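Long-range contacts in AvmM (Streptomyces sp. NBRC 109436, PDB 7FE6), which catalyses macrocyclization in alchivemycin A biosynthesis through dehydration and Michael-type addition: residues A[27-32]-A[42-47]; A[70-75]-A[107-112]; A[83-88]-A[118-123]; A[150-155]-A[184-189]; A[160-165]-A[173-178]. All blocks are in the same frame, centred on the assembly; numbering follows the deposited sequence.

Interaction 1. Residues A[27-32]-A[42-47]; sequences DFIGVP and EFSVFY
I29 and D27 both pack against the ring of F46. I29 CG1 comes to the ring edge, near its plane, 3.5 Å from F46 CE1. D27 CB lies 3.5 Å from F46 CE2, on the other side of CZ. The carbonyl O of D27 lies over one face of this ring, offset from its centre. The chi1 of F46, 33°, is well off the staggered value. S44 shares this face of the sheet, and its OG sits 3.4 Å from I29 CB. That hydroxyl is hydrogen-bonded to S186 O of the second subunit.

F28 and V45 occupy the other face. They lie side by side and point the same way. V45 CG2 makes an off-centre CH-pi contact, 4.3 Å from the F28 ring centroid. F43 CE2 meets the edge of the F28 ring, 4.1 Å from F28 CE1. V31 CG2 then packs 3.9 Å from F43 CG.

Four backbone hydrogen bonds fix this antiparallel register. D27 pairs with F46, and I29 pairs with S44. The bond from S44 N to I29 O is almost straight, at 173° and 3.0 Å. At G30, with its positive phi, the chain has left the strand. The F46 side chain lies about 6 Å from bound alchivemycin A.

Strand 24-29 is the outermost strand of its sheet within the chain. Strand 40-49 lies between it and strand 135-144. F28 and V45 face the second sheet of a beta sandwich, where they touch A157 of strand 153-162. V45 also reaches L60 and L62 of strand 57-66.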
# COMPACT_ATOMS: atom_id res chain seq x y z
N ASP A 27 4.92 1.84 -5.34
CA ASP A 27 4.26 1.87 -4.04
C ASP A 27 4.47 3.20 -3.34
O ASP A 27 5.53 3.83 -3.46
CB ASP A 27 4.73 0.74 -3.14
CG ASP A 27 4.44 -0.62 -3.73
OD1 ASP A 27 3.26 -0.90 -4.01
OD2 ASP A 27 5.37 -1.42 -3.90
N PHE A 28 3.44 3.63 -2.60
CA PHE A 28 3.49 4.83 -1.78
C PHE A 28 3.61 4.46 -0.30
O PHE A 28 3.05 3.46 0.16
CB PHE A 28 2.23 5.69 -1.98
CG PHE A 28 2.16 6.41 -3.31
CD1 PHE A 28 2.90 7.57 -3.53
CD2 PHE A 28 1.30 5.97 -4.31
CE1 PHE A 28 2.81 8.25 -4.73
CE2 PHE A 28 1.22 6.67 -5.53
CZ PHE A 28 1.98 7.79 -5.73
N ILE A 29 4.34 5.29 0.45
CA ILE A 29 4.41 5.19 1.90
C ILE A 29 4.20 6.58 2.48
O ILE A 29 4.89 7.52 2.08
CB ILE A 29 5.75 4.62 2.40
CG1 ILE A 29 5.93 3.16 2.00
CG2 ILE A 29 5.84 4.73 3.93
CD1 ILE A 29 4.99 2.19 2.72
N GLY A 30 3.24 6.72 3.41
CA GLY A 30 3.11 7.93 4.18
C GLY A 30 2.37 9.06 3.51
O GLY A 30 2.45 10.20 4.00
N VAL A 31 1.66 8.81 2.42
CA VAL A 31 0.79 9.80 1.80
C VAL A 31 -0.45 10.00 2.68
O VAL A 31 -1.21 9.04 2.89
CB VAL A 31 0.36 9.37 0.39
CG1 VAL A 31 -0.44 10.50 -0.29
CG2 VAL A 31 1.58 9.01 -0.42
N PRO A 32 -0.72 11.20 3.18
CA PRO A 32 -1.94 11.40 3.96
C PRO A 32 -3.15 11.48 3.05
O PRO A 32 -3.07 11.89 1.89
CB PRO A 32 -1.68 12.74 4.67
CG PRO A 32 -0.73 13.47 3.79
CD PRO A 32 0.08 12.44 3.05
N GLU A 42 6.04 15.06 3.81
CA GLU A 42 7.04 14.20 3.20
C GLU A 42 6.46 12.80 3.10
O GLU A 42 5.89 12.30 4.07
CB GLU A 42 8.33 14.17 4.02
CG GLU A 42 9.43 13.28 3.43
CD GLU A 42 10.81 13.55 4.03
OE1 GLU A 42 11.03 14.67 4.59
OE2 GLU A 42 11.69 12.64 3.93
N PHE A 43 6.58 12.18 1.94
CA PHE A 43 6.23 10.79 1.74
C PHE A 43 7.33 10.14 0.90
O PHE A 43 8.29 10.79 0.49
CB PHE A 43 4.85 10.61 1.08
CG PHE A 43 4.74 11.22 -0.29
CD1 PHE A 43 4.35 12.55 -0.45
CD2 PHE A 43 5.06 10.49 -1.43
CE1 PHE A 43 4.26 13.12 -1.70
CE2 PHE A 43 4.96 11.05 -2.68
CZ PHE A 43 4.56 12.38 -2.82
N SER A 44 7.22 8.83 0.71
CA SER A 44 8.16 8.14 -0.14
C SER A 44 7.37 7.35 -1.17
O SER A 44 6.20 7.03 -0.99
CB SER A 44 9.13 7.23 0.65
OG SER A 44 8.56 6.01 1.07
N VAL A 45 8.01 7.13 -2.30
CA VAL A 45 7.44 6.37 -3.40
C VAL A 45 8.60 5.65 -4.07
O VAL A 45 9.70 6.19 -4.17
CB VAL A 45 6.64 7.30 -4.36
CG1 VAL A 45 7.46 8.55 -4.74
CG2 VAL A 45 6.16 6.56 -5.63
N PHE A 46 8.36 4.42 -4.50
CA PHE A 46 9.46 3.62 -5.02
C PHE A 46 8.92 2.71 -6.11
O PHE A 46 7.78 2.24 -6.03
CB PHE A 46 10.16 2.81 -3.91
CG PHE A 46 9.24 2.33 -2.79
CD1 PHE A 46 8.89 3.18 -1.74
CD2 PHE A 46 8.78 1.01 -2.76
CE1 PHE A 46 8.06 2.75 -0.72
CE2 PHE A 46 7.95 0.56 -1.74
CZ PHE A 46 7.59 1.43 -0.70
N TYR A 47 9.72 2.49 -7.14
CA TYR A 47 9.30 1.58 -8.20
C TYR A 47 10.20 0.34 -8.19
O TYR A 47 11.40 0.44 -7.94
CB TYR A 47 9.29 2.27 -9.57
CG TYR A 47 10.59 2.90 -10.06
CD1 TYR A 47 10.94 4.21 -9.70
CD2 TYR A 47 11.44 2.21 -10.94
CE1 TYR A 47 12.12 4.81 -10.17
CE2 TYR A 47 12.61 2.79 -11.42
CZ TYR A 47 12.95 4.10 -11.03
OH TYR A 47 14.10 4.68 -11.49

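Interaction 2. Residues A[70-75]-A[107-112]; sequences DDLRRE and VHIACQ
L72 and V107 form the tight part of this contact. L72 CB lies 3.7 Å from V107 CG1. V107 CG1 also packs on the backbone, 3.6 Å from D70 CA. I109 continues the apolar row. I109 CD1 reaches 3.7 Å from L72 O, and I109 CG2 touches R74 CB at 3.9 Å. L72 holds CG anti to its backbone N (chi1 174°). L72 CG then stands 4.2 Å from I109 CG1.

The two segments run in nearly the same direction, 17° apart, but they are not paired as strands. The backbone of 107-112 is hydrogen-bonded to strand 57-66 instead. The 70-75 loop leads from strand 57-66 in one sheet of a beta sandwich to strand 77-83 in the other. It lies along the face of strand 107-113 that carries V107, I109 and C111. This strand is an outermost one of its sheet within the chain. L72 also touches F66 and F77, one from each sheet.

The charged side is looser. D70 and D71 are exposed, and D71 makes a salt bridge with R69. R73 crosses V107 at about a right angle and touches CG2 with NH1. Its guanidinium folds back on its own loop, where R73 NH1 donates to D70 O at 2.9 Å, nearly in the guanidinium plane. At the far end, R74 CD passes 3.9 Å from C111 SG. R74 NE is held by OE1 of Q91.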
# COMPACT_ATOMS: atom_id res chain seq x y z
N ASP A 70 -9.69 23.06 -12.97
CA ASP A 70 -8.67 22.92 -14.00
C ASP A 70 -7.65 24.06 -13.98
O ASP A 70 -6.87 24.20 -14.94
CB ASP A 70 -9.30 22.81 -15.39
CG ASP A 70 -10.21 23.96 -15.71
OD1 ASP A 70 -10.04 25.06 -15.13
OD2 ASP A 70 -11.10 23.77 -16.56
N ASP A 71 -7.59 24.84 -12.90
CA ASP A 71 -6.66 25.96 -12.80
C ASP A 71 -5.32 25.60 -12.15
O ASP A 71 -4.43 26.45 -12.12
CB ASP A 71 -7.30 27.09 -12.00
CG ASP A 71 -7.93 26.60 -10.70
OD1 ASP A 71 -8.28 25.40 -10.61
OD2 ASP A 71 -8.05 27.42 -9.76
N LEU A 72 -5.15 24.39 -11.62
CA LEU A 72 -3.87 24.02 -11.02
C LEU A 72 -2.73 24.07 -12.05
O LEU A 72 -2.89 23.65 -13.20
CB LEU A 72 -3.97 22.62 -10.40
CG LEU A 72 -2.71 21.95 -9.82
CD1 LEU A 72 -2.22 22.71 -8.59
CD2 LEU A 72 -2.96 20.48 -9.48
N ARG A 73 -1.60 24.65 -11.65
CA ARG A 73 -0.39 24.64 -12.46
C ARG A 73 0.79 24.15 -11.62
O ARG A 73 0.71 24.08 -10.40
CB ARG A 73 -0.10 26.03 -13.04
CG ARG A 73 -1.21 26.54 -13.91
CD ARG A 73 -1.39 25.68 -15.17
NE ARG A 73 -2.48 26.21 -15.99
CZ ARG A 73 -3.72 25.74 -15.98
NH1 ARG A 73 -4.03 24.68 -15.21
NH2 ARG A 73 -4.66 26.31 -16.74
N ARG A 74 1.92 23.88 -12.29
CA ARG A 74 3.13 23.43 -11.59
C ARG A 74 3.53 24.41 -10.50
O ARG A 74 4.01 24.01 -9.43
CB ARG A 74 4.28 23.24 -12.60
CG ARG A 74 5.64 22.96 -11.97
CD ARG A 74 5.65 21.70 -11.08
NE ARG A 74 6.96 21.45 -10.50
CZ ARG A 74 7.41 22.01 -9.38
NH1 ARG A 74 6.63 22.85 -8.70
NH2 ARG A 74 8.63 21.73 -8.93
N GLU A 75 3.35 25.71 -10.77
CA GLU A 75 3.70 26.81 -9.89
C GLU A 75 2.90 26.86 -8.59
O GLU A 75 3.35 27.49 -7.63
CB GLU A 75 3.50 28.15 -10.64
CG GLU A 75 4.49 28.41 -11.80
CD GLU A 75 4.31 27.44 -12.97
OE1 GLU A 75 3.16 27.32 -13.47
OE2 GLU A 75 5.32 26.78 -13.37
N VAL A 107 -7.55 18.86 -14.18
CA VAL A 107 -6.24 19.10 -14.76
C VAL A 107 -5.25 18.21 -14.02
O VAL A 107 -5.46 17.88 -12.85
CB VAL A 107 -5.82 20.59 -14.67
CG1 VAL A 107 -5.72 21.04 -13.22
CG2 VAL A 107 -4.51 20.83 -15.39
N HIS A 108 -4.18 17.80 -14.70
CA HIS A 108 -3.10 17.12 -14.00
C HIS A 108 -1.75 17.62 -14.49
O HIS A 108 -1.60 18.04 -15.64
CB HIS A 108 -3.23 15.59 -14.10
CG HIS A 108 -2.93 15.01 -15.45
ND1 HIS A 108 -1.66 14.98 -15.98
CD2 HIS A 108 -3.73 14.39 -16.35
CE1 HIS A 108 -1.69 14.37 -17.16
NE2 HIS A 108 -2.93 14.01 -17.41
N ILE A 109 -0.79 17.63 -13.57
CA ILE A 109 0.54 18.17 -13.83
C ILE A 109 1.52 17.00 -13.65
O ILE A 109 1.72 16.52 -12.53
CB ILE A 109 0.90 19.33 -12.89
CG1 ILE A 109 -0.20 20.39 -12.83
CG2 ILE A 109 2.19 19.98 -13.35
CD1 ILE A 109 -0.56 20.97 -14.14
N ALA A 110 2.11 16.54 -14.76
CA ALA A 110 3.05 15.42 -14.73
C ALA A 110 4.47 15.94 -14.50
O ALA A 110 4.94 16.81 -15.23
CB ALA A 110 2.97 14.61 -16.02
N CYS A 111 5.13 15.40 -13.48
CA CYS A 111 6.45 15.85 -13.05
C CYS A 111 7.47 14.73 -13.09
O CYS A 111 7.22 13.63 -12.58
CB CYS A 111 6.40 16.43 -11.64
SG CYS A 111 5.30 17.79 -11.51
N GLN A 112 8.64 15.03 -13.63
CA GLN A 112 9.74 14.07 -13.66
C GLN A 112 10.55 14.16 -12.38
O GLN A 112 11.04 15.24 -12.01
CB GLN A 112 10.62 14.31 -14.89
CG GLN A 112 11.64 13.22 -15.13
CD GLN A 112 12.51 13.47 -16.37
OE1 GLN A 112 13.62 12.95 -16.47
NE2 GLN A 112 11.97 14.21 -17.33

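Interaction 3. Residues A[83-88]-A[118-123]; sequences VSRADW and GGILSK
V83 to A86 form a type II' beta turn, closed by A86 N bonding to V83 O, and A86 lies against G118 with CA atoms 4.2 Å apart. The turn follows strand 77-83 and meets a loop that leads into strand 135-144. R85, at the third position of the turn, carries most of the contact. Its CG stands between its backbone N and carbonyl carbon (chi1 77°), and the chain runs extended from there to NE. R85 NE donates to G118 O at 2.7 Å, with an N-H...O angle of 161°. R85 NH2 adds a weak bond to G118 O at 3.3 Å.

G118 and G119 both have positive phi. R85 CG lies 3.7 Å from G118 CA, so the arginine chain packs directly on the glycine backbone. A86 CB lies 3.8 Å from G118 N.

The guanidinium also ties the two loops to the second subunit, with NH1 bonded to S67 O and NH2 to E104 O there. I120 lies about 5 Å from bound alchivemycin A, so this contact stands beside the ligand. I120 crosses R85 obliquely, and its CG1 sits 3.5 Å above one face of the guanidinium, offset from the centre.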
# COMPACT_ATOMS: atom_id res chain seq x y z
N VAL A 83 16.48 10.90 -4.68
CA VAL A 83 16.45 9.55 -5.22
C VAL A 83 17.33 8.66 -4.35
O VAL A 83 18.56 8.74 -4.41
CB VAL A 83 16.90 9.51 -6.68
CG1 VAL A 83 16.73 8.13 -7.23
CG2 VAL A 83 16.09 10.49 -7.51
N SER A 84 16.69 7.82 -3.53
CA SER A 84 17.39 6.91 -2.63
C SER A 84 18.40 7.67 -1.78
O SER A 84 18.03 8.61 -1.07
CB SER A 84 18.09 5.80 -3.43
OG SER A 84 17.12 5.01 -4.07
N ARG A 85 19.69 7.30 -1.87
CA ARG A 85 20.69 7.93 -1.01
C ARG A 85 21.40 9.15 -1.66
O ARG A 85 22.35 9.68 -1.08
CB ARG A 85 21.69 6.88 -0.52
CG ARG A 85 22.76 6.39 -1.50
CD ARG A 85 23.59 5.27 -0.84
NE ARG A 85 24.60 4.75 -1.77
CZ ARG A 85 25.21 3.56 -1.69
NH1 ARG A 85 24.91 2.73 -0.68
NH2 ARG A 85 26.13 3.22 -2.61
N ALA A 86 20.96 9.61 -2.83
CA ALA A 86 21.46 10.87 -3.35
C ALA A 86 20.88 12.03 -2.54
O ALA A 86 20.08 11.85 -1.62
CB ALA A 86 21.10 11.03 -4.82
N ASP A 87 21.27 13.24 -2.90
CA ASP A 87 20.91 14.45 -2.17
C ASP A 87 19.54 15.01 -2.60
O ASP A 87 19.06 14.76 -3.70
CB ASP A 87 21.99 15.50 -2.38
CG ASP A 87 23.21 15.22 -1.53
OD1 ASP A 87 23.14 14.26 -0.71
OD2 ASP A 87 24.21 15.93 -1.68
N TRP A 88 18.95 15.81 -1.71
CA TRP A 88 17.70 16.50 -2.04
C TRP A 88 17.90 17.43 -3.21
O TRP A 88 18.99 17.96 -3.43
CB TRP A 88 17.18 17.29 -0.84
CG TRP A 88 16.53 16.43 0.19
CD1 TRP A 88 17.08 15.95 1.33
CD2 TRP A 88 15.17 15.96 0.17
NE1 TRP A 88 16.16 15.18 2.02
CE2 TRP A 88 14.98 15.16 1.31
CE3 TRP A 88 14.10 16.10 -0.74
CZ2 TRP A 88 13.78 14.51 1.60
CZ3 TRP A 88 12.91 15.47 -0.48
CH2 TRP A 88 12.75 14.68 0.69
N GLY A 118 22.41 7.62 -5.93
CA GLY A 118 23.50 7.56 -4.98
C GLY A 118 24.40 6.35 -5.13
O GLY A 118 25.05 5.96 -4.16
N GLY A 119 24.45 5.74 -6.31
CA GLY A 119 25.37 4.63 -6.47
C GLY A 119 24.89 3.30 -5.93
O GLY A 119 25.70 2.42 -5.68
N ILE A 120 23.59 3.14 -5.70
CA ILE A 120 23.08 1.83 -5.35
C ILE A 120 22.96 1.02 -6.64
O ILE A 120 23.76 0.11 -6.89
CB ILE A 120 21.76 1.95 -4.59
CG1 ILE A 120 22.05 2.76 -3.33
CG2 ILE A 120 21.21 0.59 -4.23
CD1 ILE A 120 20.86 2.97 -2.42
N LEU A 121 22.00 1.36 -7.50
CA LEU A 121 21.89 0.80 -8.84
C LEU A 121 22.55 1.67 -9.90
O LEU A 121 22.94 1.16 -10.97
CB LEU A 121 20.41 0.61 -9.21
CG LEU A 121 19.64 -0.35 -8.30
CD1 LEU A 121 18.18 -0.43 -8.68
CD2 LEU A 121 20.30 -1.72 -8.38
N SER A 122 22.68 2.96 -9.64
CA SER A 122 23.14 3.88 -10.67
C SER A 122 24.61 3.64 -10.99
O SER A 122 25.39 3.10 -10.19
CB SER A 122 22.91 5.33 -10.24
OG SER A 122 23.76 5.69 -9.16
N LYS A 123 24.98 4.01 -12.20
CA LYS A 123 26.26 3.81 -12.81
C LYS A 123 26.94 5.15 -13.01
O LYS A 123 26.28 6.20 -12.96
CB LYS A 123 26.10 3.09 -14.16
CG LYS A 123 25.81 1.60 -14.04
CD LYS A 123 27.05 0.85 -13.48
CE LYS A 123 26.72 -0.55 -12.95
NZ LYS A 123 25.74 -0.48 -11.83

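Interaction 4. Residues A[150-155]-A[184-189]; sequences SEHAGI and QASFRL
F187 meets A153 and I155 with its CG between the backbone N and carbonyl carbon (chi1 68°), the crowded position. A153 CB lies over one face of the F187 ring, offset toward the rim, and touches F187 CZ at 3.6 Å. This is a CH-pi contact. I155 crosses F187 at about a right angle, with I155 CG1 3.5 Å from F187 CE1. A second pair depends on bent chains. E151 bends at chi2 (-56°), and R188 bends at chi3. NH1 of R188 then makes a salt bridge with E151 OE2 at 3.1 Å. It meets the syn lone pair of that oxygen, and OE2 lies in the guanidinium plane. The bond from the same NH1 to E151 OE1 is weak. The carboxylate and guanidinium planes are turned 47° apart.

The strands are antiparallel neighbours in one sheet of a beta sandwich. A153 pairs with F187, and I155 pairs with A185. S150 pairs with L189, but the register shifts by one residue before A153. This is a beta bulge, and the chain turns a corner at E151 and H152. Just past it the bond from A153 N to F187 O is 3.2 Å. Further on, that from I155 N to A185 O is 2.8 Å.

Q184 NE2 donates to S186 OG at 2.7 Å, within the same strand. The third subunit packs against this strand pair. R188 NE has a salt bridge to E42 of the third subunit. H152 ND1 is bonded to H139 of the third subunit, and S186 OG to T137 of that subunit.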
# COMPACT_ATOMS: atom_id res chain seq x y z
N SER A 150 -9.04 21.13 -3.01
CA SER A 150 -9.62 20.15 -3.91
C SER A 150 -10.30 19.06 -3.09
O SER A 150 -9.75 18.60 -2.09
CB SER A 150 -8.55 19.54 -4.82
OG SER A 150 -9.12 18.52 -5.61
N GLU A 151 -11.48 18.63 -3.53
CA GLU A 151 -12.23 17.63 -2.81
C GLU A 151 -12.09 16.22 -3.38
O GLU A 151 -12.61 15.26 -2.80
CB GLU A 151 -13.68 18.08 -2.71
CG GLU A 151 -13.76 19.22 -1.70
CD GLU A 151 -13.18 18.76 -0.36
OE1 GLU A 151 -13.78 17.79 0.20
OE2 GLU A 151 -12.11 19.27 0.09
N HIS A 152 -11.38 16.07 -4.50
CA HIS A 152 -10.98 14.74 -4.95
C HIS A 152 -9.80 14.90 -5.89
O HIS A 152 -9.95 15.38 -7.02
CB HIS A 152 -12.13 13.98 -5.62
CG HIS A 152 -11.68 12.72 -6.28
ND1 HIS A 152 -11.05 11.70 -5.60
CD2 HIS A 152 -11.71 12.33 -7.58
CE1 HIS A 152 -10.74 10.73 -6.44
NE2 HIS A 152 -11.13 11.09 -7.65
N ALA A 153 -8.63 14.46 -5.42
CA ALA A 153 -7.38 14.64 -6.11
C ALA A 153 -6.59 13.36 -5.96
O ALA A 153 -6.91 12.49 -5.14
CB ALA A 153 -6.60 15.84 -5.54
N GLY A 154 -5.52 13.24 -6.73
CA GLY A 154 -4.67 12.08 -6.62
C GLY A 154 -3.24 12.45 -6.91
O GLY A 154 -2.95 13.36 -7.69
N ILE A 155 -2.33 11.74 -6.24
CA ILE A 155 -0.94 11.66 -6.69
C ILE A 155 -0.78 10.31 -7.38
O ILE A 155 -1.19 9.27 -6.84
CB ILE A 155 0.04 11.81 -5.52
CG1 ILE A 155 -0.29 13.08 -4.73
CG2 ILE A 155 1.45 11.90 -6.04
CD1 ILE A 155 0.51 13.25 -3.44
N GLN A 184 -1.86 4.86 -7.62
CA GLN A 184 -2.68 6.00 -7.24
C GLN A 184 -2.59 6.20 -5.74
O GLN A 184 -2.43 5.25 -4.98
CB GLN A 184 -4.14 5.77 -7.67
CG GLN A 184 -5.15 6.88 -7.35
CD GLN A 184 -6.53 6.60 -7.95
OE1 GLN A 184 -6.69 5.73 -8.79
NE2 GLN A 184 -7.54 7.30 -7.47
N ALA A 185 -2.69 7.45 -5.32
CA ALA A 185 -2.95 7.80 -3.94
C ALA A 185 -3.99 8.91 -3.97
O ALA A 185 -3.69 10.01 -4.44
CB ALA A 185 -1.68 8.23 -3.22
N SER A 186 -5.21 8.61 -3.53
CA SER A 186 -6.29 9.60 -3.51
C SER A 186 -6.28 10.38 -2.21
O SER A 186 -6.05 9.83 -1.14
CB SER A 186 -7.65 8.95 -3.69
OG SER A 186 -7.76 8.36 -4.96
N PHE A 187 -6.56 11.67 -2.30
CA PHE A 187 -6.51 12.50 -1.11
C PHE A 187 -7.46 13.66 -1.32
O PHE A 187 -8.07 13.80 -2.38
CB PHE A 187 -5.07 12.97 -0.83
CG PHE A 187 -4.53 13.93 -1.86
CD1 PHE A 187 -4.00 13.46 -3.05
CD2 PHE A 187 -4.52 15.31 -1.61
CE1 PHE A 187 -3.49 14.36 -4.00
CE2 PHE A 187 -4.04 16.20 -2.54
CZ PHE A 187 -3.51 15.73 -3.74
N ARG A 188 -7.67 14.43 -0.26
CA ARG A 188 -8.29 15.74 -0.35
C ARG A 188 -7.27 16.79 0.05
O ARG A 188 -6.43 16.55 0.93
CB ARG A 188 -9.52 15.83 0.54
CG ARG A 188 -10.72 15.03 0.06
CD ARG A 188 -11.95 15.45 0.83
NE ARG A 188 -11.74 15.35 2.28
CZ ARG A 188 -11.52 16.39 3.08
NH1 ARG A 188 -11.50 17.63 2.59
NH2 ARG A 188 -11.34 16.20 4.38
N LEU A 189 -7.36 17.95 -0.57
CA LEU A 189 -6.54 19.11 -0.19
C LEU A 189 -7.48 20.10 0.48
O LEU A 189 -8.23 20.81 -0.20
CB LEU A 189 -5.86 19.71 -1.42
CG LEU A 189 -5.05 21.00 -1.27
CD1 LEU A 189 -3.91 20.82 -0.27
CD2 LEU A 189 -4.56 21.51 -2.64

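Interaction 5. Residues A[160-165]-A[173-178]; sequences GMLDAP and GLFGNV
A classic beta bulge marks this contact, where N177 and V178 both face M161. M161 O accepts from both of their backbone N atoms. The bond from V178 N to M161 O is 3.0 Å, nearly in line with the carbonyl. N177 N comes to M161 O from above the carbonyl plane, also at 3.0 Å. M161 N completes the pair by donating to V178 O at 2.9 Å. The side chains of M161 and V178 cross at about a right angle, with M161 CG 3.5 Å from V178 CG2.

N177 also works through its side chain. With CG between the backbone N and carbonyl carbon (chi1 70°), the amide is carried toward D163. N177 OD1 receives D163 N in its amide plane, on a lone pair, at 3.0 Å. Strands 153-162 and 178-189 are antiparallel neighbours here, joined by a long loop. The N177 bond therefore ties D163, near the end of strand 153-162, to the bulge at the start of strand 178-189.

The loop packs on the other end of the contact. G160 CA makes a CA-H...O contact of 3.3 Å to F175 O. The F175 ring turns its edge to G160, with F175 CD1 3.4 Å from G160 O. The side chains of L162 and F175 cross at about a right angle, with L162 CG 4.0 Å from F175 CZ. F175 O is further bonded to N61 of strand 57-66. D163 OD1 is bonded to the hydroxyl of Y12.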
# COMPACT_ATOMS: atom_id res chain seq x y z
N GLY A 160 8.93 5.41 -15.44
CA GLY A 160 9.40 5.52 -16.81
C GLY A 160 10.69 4.74 -17.03
O GLY A 160 11.61 4.77 -16.21
N MET A 161 10.73 4.01 -18.14
CA MET A 161 11.95 3.31 -18.51
C MET A 161 12.24 3.50 -19.99
O MET A 161 11.36 3.78 -20.81
CB MET A 161 11.88 1.81 -18.18
CG MET A 161 10.57 1.12 -18.52
SD MET A 161 9.31 1.18 -17.21
CE MET A 161 10.27 1.81 -15.86
N LEU A 162 13.52 3.34 -20.30
CA LEU A 162 14.04 3.29 -21.66
C LEU A 162 14.17 1.81 -22.00
O LEU A 162 14.96 1.09 -21.38
CB LEU A 162 15.37 4.04 -21.74
CG LEU A 162 15.27 5.55 -21.47
CD1 LEU A 162 16.61 6.23 -21.60
CD2 LEU A 162 14.29 6.18 -22.44
N ASP A 163 13.36 1.35 -22.96
CA ASP A 163 13.41 -0.03 -23.42
C ASP A 163 14.82 -0.44 -23.84
O ASP A 163 15.38 -1.43 -23.33
CB ASP A 163 12.44 -0.22 -24.58
CG ASP A 163 12.39 -1.64 -25.07
OD1 ASP A 163 11.84 -2.50 -24.32
OD2 ASP A 163 12.91 -1.91 -26.18
N ALA A 164 15.43 0.30 -24.75
CA ALA A 164 16.74 -0.05 -25.26
C ALA A 164 17.75 1.03 -24.89
O ALA A 164 17.40 2.21 -24.82
CB ALA A 164 16.72 -0.22 -26.78
N PRO A 165 19.01 0.66 -24.64
CA PRO A 165 19.99 1.66 -24.21
C PRO A 165 20.17 2.71 -25.28
O PRO A 165 20.28 2.41 -26.48
CB PRO A 165 21.26 0.84 -23.99
CG PRO A 165 20.78 -0.55 -23.77
CD PRO A 165 19.58 -0.70 -24.65
N GLY A 173 9.34 16.43 -21.20
CA GLY A 173 9.38 16.72 -19.79
C GLY A 173 9.46 15.50 -18.89
O GLY A 173 9.95 15.61 -17.77
N LEU A 174 8.99 14.34 -19.36
CA LEU A 174 8.94 13.13 -18.55
C LEU A 174 10.00 12.11 -18.97
O LEU A 174 10.39 12.04 -20.14
CB LEU A 174 7.56 12.48 -18.63
CG LEU A 174 6.34 13.37 -18.36
CD1 LEU A 174 5.08 12.52 -18.29
CD2 LEU A 174 6.54 14.17 -17.09
N PHE A 175 10.39 11.26 -18.01
CA PHE A 175 11.41 10.25 -18.26
C PHE A 175 10.78 8.98 -18.84
O PHE A 175 9.81 8.45 -18.28
CB PHE A 175 12.18 9.89 -16.99
CG PHE A 175 13.34 8.97 -17.26
CD1 PHE A 175 13.15 7.60 -17.31
CD2 PHE A 175 14.60 9.49 -17.53
CE1 PHE A 175 14.21 6.75 -17.61
CE2 PHE A 175 15.67 8.65 -17.82
CZ PHE A 175 15.48 7.28 -17.85
N GLY A 176 11.34 8.51 -19.96
CA GLY A 176 11.01 7.19 -20.48
C GLY A 176 10.37 7.17 -21.85
O GLY A 176 9.77 8.16 -22.29
N ASN A 177 10.54 6.05 -22.56
CA ASN A 177 9.78 5.80 -23.78
C ASN A 177 8.76 4.68 -23.61
O ASN A 177 7.81 4.62 -24.39
CB ASN A 177 10.73 5.48 -24.95
CG ASN A 177 11.41 4.14 -24.81
OD1 ASN A 177 11.66 3.68 -23.69
ND2 ASN A 177 11.77 3.53 -25.93
N VAL A 178 8.95 3.80 -22.64
CA VAL A 178 7.91 2.88 -22.20
C VAL A 178 7.73 3.07 -20.70
O VAL A 178 8.58 3.65 -20.03
CB VAL A 178 8.25 1.42 -22.55
CG1 VAL A 178 8.39 1.26 -24.06
CG2 VAL A 178 9.53 1.02 -21.84

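Interactions 1, 4 and 5 are buried; interactions 2 and 3 are partly buried. Interactions 4 and 5 use the same strand, 153-162, with centres about 26 Å apart on opposite sides of the chain's centre. Interactions 1 and 4 lie on different sheets and meet where the F28 ring packs on A185 CB. Interactions 2 and 5 touch through a probable hydrogen bond from Q112 to G173. Interactions 1, 4 and 5 share backbone bonds; 1 and 4 add aromatic packing, 4 a salt bridge and 5 an asparagine side-chain bond. Interaction 2 is mainly apolar, and interaction 3 rests on one arginine. Interactions 1, 3 and 4 reach other subunits, while 2 and 5 touch none. Interactions 1 and 3 lie near the ligand.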